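Local coordinates for peptidoglycan-recognition protein-LC (Drosophila melanogaster, PDB 1Z6I) that acts as an innate immune receptor involved in the response to Gram-negative peptidoglycan and lipopolysaccharide, and is a major activator of the imd/Relish pathway, at residues Leu30-Glu35 and Ile63-Leu68; Phe67-Asp72 and Leu98-Ile103. All coordinates share one frame; numbering follows the deposited sequence.

Contact 1. Residues Leu30-Glu35 and Ile63-Leu68; sequences LPTNSE and IAYNFL
Thr32 puts its hydroxyl oxygen at the centre of this contact: OG1 lies 3.9 Å from Tyr65 CE2 and 4.1 Å from Leu68 CD2. Both are van der Waals contacts, and no hydrogen bond crosses between the segments. The threonine side chain runs at about a right angle to that of Tyr65, so it meets the outer end of the phenol obliquely. With CG beside its own backbone N (chi1 -42°), the ring of Tyr65 extends toward Leu30-Thr32. Leu30 comes in at the edge of the ring, its CD2 4.2 Å from Tyr65 CE1. One face is taken by the preceding residue, with Ala64 CB 4.1 Å above the ring centre.

Residues 30-31 end one parallel strand of the mixed sheet in this peptidoglycan-recognition domain, of the amidase 2 family, and residues 67-68 begin another. Strand 98-102 runs between the two, and Tyr65 reaches over it, touching Ser99 and Ala101 on the way. The ring thus bridges from the loop leading into strand 67-69 to the end of strand 24-31, two strands that are not neighbours in the sheet. Helix 40-56 packs on the same side, where its Leu50 touches both Thr32 and Leu68. Farther out, the turn after Thr32 is tied locally by Ser34 OG, which donates to Glu35 O at 2.8 Å.

Contact 2. Residues Phe67-Asp72 and Leu98-Ile103; sequences FLIGGD and LSFAYI
Strands 67-69 and 98-102 run side by side in parallel, their short axes 4.6 Å apart at the closest and turned 30° from each other. The hydrogen bonds follow the alternating pattern of a parallel pair. Phe67 N donates to Ser99 O at 3.1 Å, and Phe67 O accepts from Ala101 N at 2.9 Å. Ile69 N then reaches Ala101 O, and Ile103 N closes the series on Ile69 O at 3.1 Å. Between them, the CA-H of Leu68 also faces Ala101 O.

Phe67, Ile69, Phe100 and Tyr102 share one face of the sheet. The side chains of Phe67 and Phe100 run alongside each other in the same sense, with Phe67 CD2 4.0 Å from Phe100 CE1. Ile69 likewise accompanies Tyr102, its CB 4.1 Å from Tyr102 CE1. Ile69 sets CG1 beside the backbone N (chi1 -50°), and its CD1 comes near both rings, 4.2 Å from Phe100 CD2 and also close to Tyr102 OH. That hydroxyl is hydrogen-bonded to Thr119. Past the end of strand 98-102, Ile103 reaches across to the other segment, its CD1 3.8 Å from Gly70 CA.

This parallel pair lies in the middle of the mixed sheet of the peptidoglycan-recognition domain, with a helix packed on each face. The aromatic face is covered by helix 113-129: Val118 and Leu122 meet Ile69, Leu122 and Leu123 meet Phe100, and Gln115 NE2 adds a second hydrogen bond to Ile69 O. Leu68 and Ala101 point to the other face, the side of helix 40-56, whose Arg46 is touched by Ile103. Within the sheet, strand 75-77 flanks 67-69 and strand 24-31 flanks 98-102.

Overall arrangement
From the N terminus, the chain first runs through strand 24-31, leaves the sheet for helix 40-56 and returns at 63-68, where contact 1 closes that excursion. Contact 2 follows directly: it begins on Phe67 and Leu68, which both contacts share, and closes a second loop holding strand 75-77 and helix 91-94 when strand 98-102 arrives. The two loops thus succeed each other along the chain, neither lying within the other. In space the last strand enters between the first two, and Leu30 O and Thr32 N probably hydrogen-bond to the backbone of Tyr102. Together the contacts join three parallel strands at the core of this recognition domain.

Contact 1. Residues Leu30-Glu35 and Ile63-Leu68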
ATOM      1  N   LEU A  30      -3.082   4.712  -0.084  1.00 47.45           N
ATOM      2  CA  LEU A  30      -2.996   5.278  -1.428  1.00 47.58           C
ATOM      3  C   LEU A  30      -3.855   4.469  -2.389  1.00 47.13           C
ATOM      4  O   LEU A  30      -3.941   3.254  -2.253  1.00 45.83           O
ATOM      5  CB  LEU A  30      -1.570   5.156  -1.971  1.00 47.75           C
ATOM      6  CG  LEU A  30      -0.407   5.863  -1.303  1.00 48.87           C
ATOM      7  CD1 LEU A  30       0.308   4.914  -0.373  1.00 49.83           C
ATOM      8  CD2 LEU A  30       0.545   6.389  -2.381  1.00 49.49           C
ATOM      9  N   PRO A  31      -4.425   5.116  -3.401  1.00 47.48           N
ATOM     10  CA  PRO A  31      -5.029   4.381  -4.508  1.00 47.96           C
ATOM     11  C   PRO A  31      -3.947   3.980  -5.512  1.00 48.79           C
ATOM     12  O   PRO A  31      -2.967   4.693  -5.731  1.00 48.43           O
ATOM     13  CB  PRO A  31      -5.967   5.404  -5.122  1.00 47.58           C
ATOM     14  CG  PRO A  31      -5.250   6.684  -4.945  1.00 47.10           C
ATOM     15  CD  PRO A  31      -4.533   6.570  -3.613  1.00 47.61           C
ATOM     16  N   THR A  32      -4.161   2.840  -6.138  1.00 50.09           N
ATOM     17  CA  THR A  32      -3.228   2.294  -7.110  1.00 51.35           C
ATOM     18  C   THR A  32      -3.503   2.901  -8.492  1.00 52.01           C
ATOM     19  O   THR A  32      -2.641   2.912  -9.369  1.00 52.04           O
ATOM     20  CB  THR A  32      -3.373   0.759  -7.089  1.00 51.45           C
ATOM     21  OG1 THR A  32      -2.085   0.142  -6.975  1.00 53.46           O
ATOM     22  CG2 THR A  32      -3.981   0.218  -8.349  1.00 51.09           C
ATOM     23  N   ASN A  33      -4.718   3.420  -8.657  1.00 52.96           N
ATOM     24  CA  ASN A  33      -5.173   4.070  -9.889  1.00 53.78           C
ATOM     25  C   ASN A  33      -5.212   3.162 -11.113  1.00 54.24           C
ATOM     26  O   ASN A  33      -5.209   3.621 -12.247  1.00 54.94           O
ATOM     27  CB  ASN A  33      -4.376   5.351 -10.145  1.00 53.78           C
ATOM     28  CG  ASN A  33      -4.738   6.450  -9.169  1.00 54.41           C
ATOM     29  OD1 ASN A  33      -5.850   6.484  -8.646  1.00 55.92           O
ATOM     30  ND2 ASN A  33      -3.805   7.348  -8.911  1.00 56.68           N
ATOM     31  N   SER A  34      -5.288   1.868 -10.861  1.00 54.71           N
ATOM     32  CA  SER A  34      -5.459   0.879 -11.895  1.00 54.99           C
ATOM     33  C   SER A  34      -6.873   0.352 -11.741  1.00 55.63           C
ATOM     34  O   SER A  34      -7.643   0.838 -10.907  1.00 55.59           O
ATOM     35  CB  SER A  34      -4.437  -0.251 -11.724  1.00 54.85           C
ATOM     36  OG  SER A  34      -4.860  -1.192 -10.757  1.00 53.27           O
ATOM     37  N   GLU A  35      -7.204  -0.641 -12.549  1.00 56.20           N
ATOM     38  CA  GLU A  35      -8.452  -1.359 -12.399  1.00 57.05           C
ATOM     39  C   GLU A  35      -8.408  -2.191 -11.125  1.00 57.37           C
ATOM     40  O   GLU A  35      -7.337  -2.561 -10.661  1.00 57.43           O
ATOM     41  CB  GLU A  35      -8.675  -2.256 -13.603  1.00 57.10           C
ATOM     42  CG  GLU A  35     -10.058  -2.864 -13.673  1.00 58.09           C
ATOM     43  CD  GLU A  35     -10.264  -3.659 -14.943  1.00 59.84           C
ATOM     44  OE1 GLU A  35     -11.399  -4.150 -15.139  1.00 59.93           O
ATOM     45  OE2 GLU A  35      -9.289  -3.787 -15.731  1.00 58.92           O
ATOM     46  N   ILE A  63       8.192  -1.988  -7.512  1.00 45.88           N
ATOM     47  CA  ILE A  63       6.832  -1.598  -7.170  1.00 45.24           C
ATOM     48  C   ILE A  63       6.919  -0.687  -5.954  1.00 45.03           C
ATOM     49  O   ILE A  63       7.630  -0.995  -5.013  1.00 45.29           O
ATOM     50  CB  ILE A  63       5.954  -2.860  -6.922  1.00 44.85           C
ATOM     51  CG1 ILE A  63       4.471  -2.495  -6.844  1.00 45.20           C
ATOM     52  CG2 ILE A  63       6.367  -3.606  -5.676  1.00 44.41           C
ATOM     53  CD1 ILE A  63       3.561  -3.697  -7.027  1.00 44.26           C
ATOM     54  N   ALA A  64       6.223   0.443  -5.984  1.00 44.83           N
ATOM     55  CA  ALA A  64       6.436   1.512  -5.007  1.00 44.81           C
ATOM     56  C   ALA A  64       6.041   1.171  -3.566  1.00 44.97           C
ATOM     57  O   ALA A  64       6.571   1.764  -2.625  1.00 44.42           O
ATOM     58  CB  ALA A  64       5.703   2.750  -5.441  1.00 44.81           C
ATOM     59  N   TYR A  65       5.145   0.200  -3.403  1.00 45.18           N
ATOM     60  CA  TYR A  65       4.399   0.038  -2.163  1.00 45.37           C
ATOM     61  C   TYR A  65       4.906  -1.104  -1.313  1.00 45.51           C
ATOM     62  O   TYR A  65       5.438  -2.088  -1.821  1.00 46.16           O
ATOM     63  CB  TYR A  65       2.925  -0.217  -2.477  1.00 45.64           C
ATOM     64  CG  TYR A  65       2.370   0.650  -3.587  1.00 46.23           C
ATOM     65  CD1 TYR A  65       2.120   2.000  -3.377  1.00 46.72           C
ATOM     66  CD2 TYR A  65       2.096   0.117  -4.843  1.00 45.59           C
ATOM     67  CE1 TYR A  65       1.604   2.797  -4.385  1.00 47.42           C
ATOM     68  CE2 TYR A  65       1.576   0.905  -5.851  1.00 46.05           C
ATOM     69  CZ  TYR A  65       1.337   2.244  -5.618  1.00 46.79           C
ATOM     70  OH  TYR A  65       0.830   3.040  -6.612  1.00 47.55           O
ATOM     71  N   ASN A  66       4.700  -0.991  -0.008  1.00 45.22           N
ATOM     72  CA  ASN A  66       5.057  -2.068   0.903  1.00 44.90           C
ATOM     73  C   ASN A  66       4.072  -3.219   0.759  1.00 44.85           C
ATOM     74  O   ASN A  66       4.468  -4.370   0.607  1.00 44.90           O
ATOM     75  CB  ASN A  66       5.126  -1.536   2.334  1.00 44.56           C
ATOM     76  CG  ASN A  66       6.243  -0.536   2.505  1.00 43.50           C
ATOM     77  OD1 ASN A  66       6.019   0.674   2.571  1.00 41.70           O
ATOM     78  ND2 ASN A  66       7.463  -1.033   2.510  1.00 40.91           N
ATOM     79  N   PHE A  67       2.786  -2.883   0.757  1.00 44.91           N
ATOM     80  CA  PHE A  67       1.710  -3.861   0.590  1.00 44.71           C
ATOM     81  C   PHE A  67       0.649  -3.360  -0.382  1.00 44.27           C
ATOM     82  O   PHE A  67       0.470  -2.155  -0.550  1.00 43.82           O
ATOM     83  CB  PHE A  67       1.082  -4.165   1.949  1.00 44.62           C
ATOM     84  CG  PHE A  67       2.034  -4.818   2.886  1.00 45.38           C
ATOM     85  CD1 PHE A  67       2.346  -6.159   2.736  1.00 45.32           C
ATOM     86  CD2 PHE A  67       2.667  -4.086   3.877  1.00 46.42           C
ATOM     87  CE1 PHE A  67       3.251  -6.766   3.567  1.00 45.86           C
ATOM     88  CE2 PHE A  67       3.571  -4.693   4.718  1.00 46.00           C
ATOM     89  CZ  PHE A  67       3.869  -6.037   4.558  1.00 45.95           C
ATOM     90  N   LEU A  68      -0.042  -4.299  -1.020  1.00 44.02           N
ATOM     91  CA  LEU A  68      -1.171  -3.981  -1.886  1.00 44.15           C
ATOM     92  C   LEU A  68      -2.374  -4.796  -1.443  1.00 44.83           C
ATOM     93  O   LEU A  68      -2.291  -6.003  -1.252  1.00 45.06           O
ATOM     94  CB  LEU A  68      -0.852  -4.256  -3.353  1.00 43.68           C
ATOM     95  CG  LEU A  68       0.267  -3.388  -3.922  1.00 42.49           C
ATOM     96  CD1 LEU A  68       1.593  -4.081  -3.762  1.00 41.81           C
ATOM     97  CD2 LEU A  68       0.022  -3.051  -5.383  1.00 42.18           C
TER

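Contact 2. Residues Phe67-Asp72 and Leu98-Ile103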
ATOM      1  N   PHE A  67       2.786  -2.883   0.757  1.00 44.91           N
ATOM      2  CA  PHE A  67       1.710  -3.861   0.590  1.00 44.71           C
ATOM      3  C   PHE A  67       0.649  -3.360  -0.382  1.00 44.27           C
ATOM      4  O   PHE A  67       0.470  -2.155  -0.550  1.00 43.82           O
ATOM      5  CB  PHE A  67       1.082  -4.165   1.949  1.00 44.62           C
ATOM      6  CG  PHE A  67       2.034  -4.818   2.886  1.00 45.38           C
ATOM      7  CD1 PHE A  67       2.346  -6.159   2.736  1.00 45.32           C
ATOM      8  CD2 PHE A  67       2.667  -4.086   3.877  1.00 46.42           C
ATOM      9  CE1 PHE A  67       3.251  -6.766   3.567  1.00 45.86           C
ATOM     10  CE2 PHE A  67       3.571  -4.693   4.718  1.00 46.00           C
ATOM     11  CZ  PHE A  67       3.869  -6.037   4.558  1.00 45.95           C
ATOM     12  N   LEU A  68      -0.042  -4.299  -1.020  1.00 44.02           N
ATOM     13  CA  LEU A  68      -1.171  -3.981  -1.886  1.00 44.15           C
ATOM     14  C   LEU A  68      -2.374  -4.796  -1.443  1.00 44.83           C
ATOM     15  O   LEU A  68      -2.291  -6.003  -1.252  1.00 45.06           O
ATOM     16  CB  LEU A  68      -0.852  -4.256  -3.353  1.00 43.68           C
ATOM     17  CG  LEU A  68       0.267  -3.388  -3.922  1.00 42.49           C
ATOM     18  CD1 LEU A  68       1.593  -4.081  -3.762  1.00 41.81           C
ATOM     19  CD2 LEU A  68       0.022  -3.051  -5.383  1.00 42.18           C
ATOM     20  N   ILE A  69      -3.497  -4.131  -1.269  1.00 45.52           N
ATOM     21  CA  ILE A  69      -4.690  -4.805  -0.824  1.00 46.45           C
ATOM     22  C   ILE A  69      -5.667  -4.916  -2.002  1.00 46.97           C
ATOM     23  O   ILE A  69      -6.074  -3.921  -2.592  1.00 46.50           O
ATOM     24  CB  ILE A  69      -5.241  -4.063   0.403  1.00 46.76           C
ATOM     25  CG1 ILE A  69      -4.081  -3.861   1.403  1.00 47.62           C
ATOM     26  CG2 ILE A  69      -6.395  -4.827   1.018  1.00 46.78           C
ATOM     27  CD1 ILE A  69      -4.477  -3.646   2.839  1.00 48.52           C
ATOM     28  N   GLY A  70      -5.990  -6.155  -2.359  1.00 48.15           N
ATOM     29  CA  GLY A  70      -6.889  -6.449  -3.460  1.00 48.82           C
ATOM     30  C   GLY A  70      -8.338  -6.502  -3.013  1.00 49.51           C
ATOM     31  O   GLY A  70      -8.633  -6.809  -1.856  1.00 49.46           O
ATOM     32  N   GLY A  71      -9.237  -6.233  -3.956  1.00 50.16           N
ATOM     33  CA  GLY A  71     -10.667  -6.256  -3.711  1.00 50.75           C
ATOM     34  C   GLY A  71     -11.168  -7.631  -3.329  1.00 51.28           C
ATOM     35  O   GLY A  71     -12.292  -7.773  -2.844  1.00 51.87           O
ATOM     36  N   ASP A  72     -10.335  -8.643  -3.561  1.00 51.60           N
ATOM     37  CA  ASP A  72     -10.598 -10.000  -3.102  1.00 51.80           C
ATOM     38  C   ASP A  72     -10.319 -10.218  -1.606  1.00 51.93           C
ATOM     39  O   ASP A  72     -10.424 -11.339  -1.115  1.00 52.35           O
ATOM     40  CB  ASP A  72      -9.779 -10.990  -3.940  1.00 51.90           C
ATOM     41  CG  ASP A  72      -8.276 -10.897  -3.682  1.00 52.92           C
ATOM     42  OD1 ASP A  72      -7.798  -9.810  -3.266  1.00 54.13           O
ATOM     43  OD2 ASP A  72      -7.500 -11.866  -3.886  1.00 50.72           O
ATOM     44  N   LEU A  98       4.886   3.070   6.326  1.00 43.50           N
ATOM     45  CA  LEU A  98       4.528   1.960   5.452  1.00 42.91           C
ATOM     46  C   LEU A  98       3.368   2.399   4.564  1.00 42.47           C
ATOM     47  O   LEU A  98       2.534   3.192   4.995  1.00 42.25           O
ATOM     48  CB  LEU A  98       4.096   0.741   6.274  1.00 42.80           C
ATOM     49  CG  LEU A  98       5.226  -0.065   6.920  1.00 42.63           C
ATOM     50  CD1 LEU A  98       4.679  -1.081   7.954  1.00 42.73           C
ATOM     51  CD2 LEU A  98       6.060  -0.761   5.866  1.00 42.56           C
ATOM     52  N   SER A  99       3.318   1.879   3.334  1.00 42.00           N
ATOM     53  CA  SER A  99       2.210   2.136   2.423  1.00 42.12           C
ATOM     54  C   SER A  99       1.346   0.891   2.227  1.00 42.50           C
ATOM     55  O   SER A  99       1.854  -0.187   1.917  1.00 42.28           O
ATOM     56  CB  SER A  99       2.680   2.664   1.061  1.00 42.06           C
ATOM     57  OG  SER A  99       3.748   1.922   0.497  1.00 42.30           O
ATOM     58  N   PHE A 100       0.042   1.061   2.459  1.00 42.72           N
ATOM     59  CA  PHE A 100      -0.990   0.115   2.042  1.00 42.92           C
ATOM     60  C   PHE A 100      -1.638   0.700   0.783  1.00 43.31           C
ATOM     61  O   PHE A 100      -2.359   1.692   0.856  1.00 43.29           O
ATOM     62  CB  PHE A 100      -2.078  -0.019   3.116  1.00 42.92           C
ATOM     63  CG  PHE A 100      -1.652  -0.730   4.397  1.00 43.13           C
ATOM     64  CD1 PHE A 100      -0.352  -1.142   4.626  1.00 42.83           C
ATOM     65  CD2 PHE A 100      -2.599  -0.963   5.388  1.00 44.54           C
ATOM     66  CE1 PHE A 100      -0.004  -1.773   5.797  1.00 43.23           C
ATOM     67  CE2 PHE A 100      -2.260  -1.599   6.565  1.00 44.92           C
ATOM     68  CZ  PHE A 100      -0.956  -2.006   6.771  1.00 44.67           C
ATOM     69  N   ALA A 101      -1.397   0.098  -0.374  1.00 43.95           N
ATOM     70  CA  ALA A 101      -1.949   0.622  -1.635  1.00 44.29           C
ATOM     71  C   ALA A 101      -3.179  -0.168  -2.023  1.00 44.34           C
ATOM     72  O   ALA A 101      -3.145  -1.378  -2.029  1.00 44.90           O
ATOM     73  CB  ALA A 101      -0.917   0.554  -2.735  1.00 44.18           C
ATOM     74  N   TYR A 102      -4.262   0.509  -2.362  1.00 44.87           N
ATOM     75  CA  TYR A 102      -5.520  -0.182  -2.648  1.00 45.40           C
ATOM     76  C   TYR A 102      -5.689  -0.312  -4.152  1.00 45.93           C
ATOM     77  O   TYR A 102      -5.745   0.692  -4.862  1.00 45.52           O
ATOM     78  CB  TYR A 102      -6.703   0.533  -1.969  1.00 45.12           C
ATOM     79  CG  TYR A 102      -6.611   0.381  -0.465  1.00 45.05           C
ATOM     80  CD1 TYR A 102      -7.374  -0.570   0.215  1.00 45.27           C
ATOM     81  CD2 TYR A 102      -5.698   1.132   0.265  1.00 44.18           C
ATOM     82  CE1 TYR A 102      -7.254  -0.734   1.593  1.00 45.05           C
ATOM     83  CE2 TYR A 102      -5.570   0.975   1.636  1.00 45.04           C
ATOM     84  CZ  TYR A 102      -6.349   0.045   2.296  1.00 44.85           C
ATOM     85  OH  TYR A 102      -6.202  -0.108   3.650  1.00 44.27           O
ATOM     86  N   ILE A 103      -5.741  -1.564  -4.615  1.00 46.82           N
ATOM     87  CA  ILE A 103      -5.849  -1.887  -6.032  1.00 47.77           C
ATOM     88  C   ILE A 103      -7.194  -1.398  -6.538  1.00 49.12           C
ATOM     89  O   ILE A 103      -8.235  -1.987  -6.253  1.00 49.57           O
ATOM     90  CB  ILE A 103      -5.677  -3.422  -6.305  1.00 47.58           C
ATOM     91  CG1 ILE A 103      -4.367  -3.943  -5.711  1.00 46.27           C
ATOM     92  CG2 ILE A 103      -5.685  -3.708  -7.823  1.00 48.01           C
ATOM     93  CD1 ILE A 103      -4.139  -5.434  -5.891  1.00 46.70           C
TER
HETATM   94  O   HOH W   1      -9.331  -4.186  -5.948  1.00 41.30           O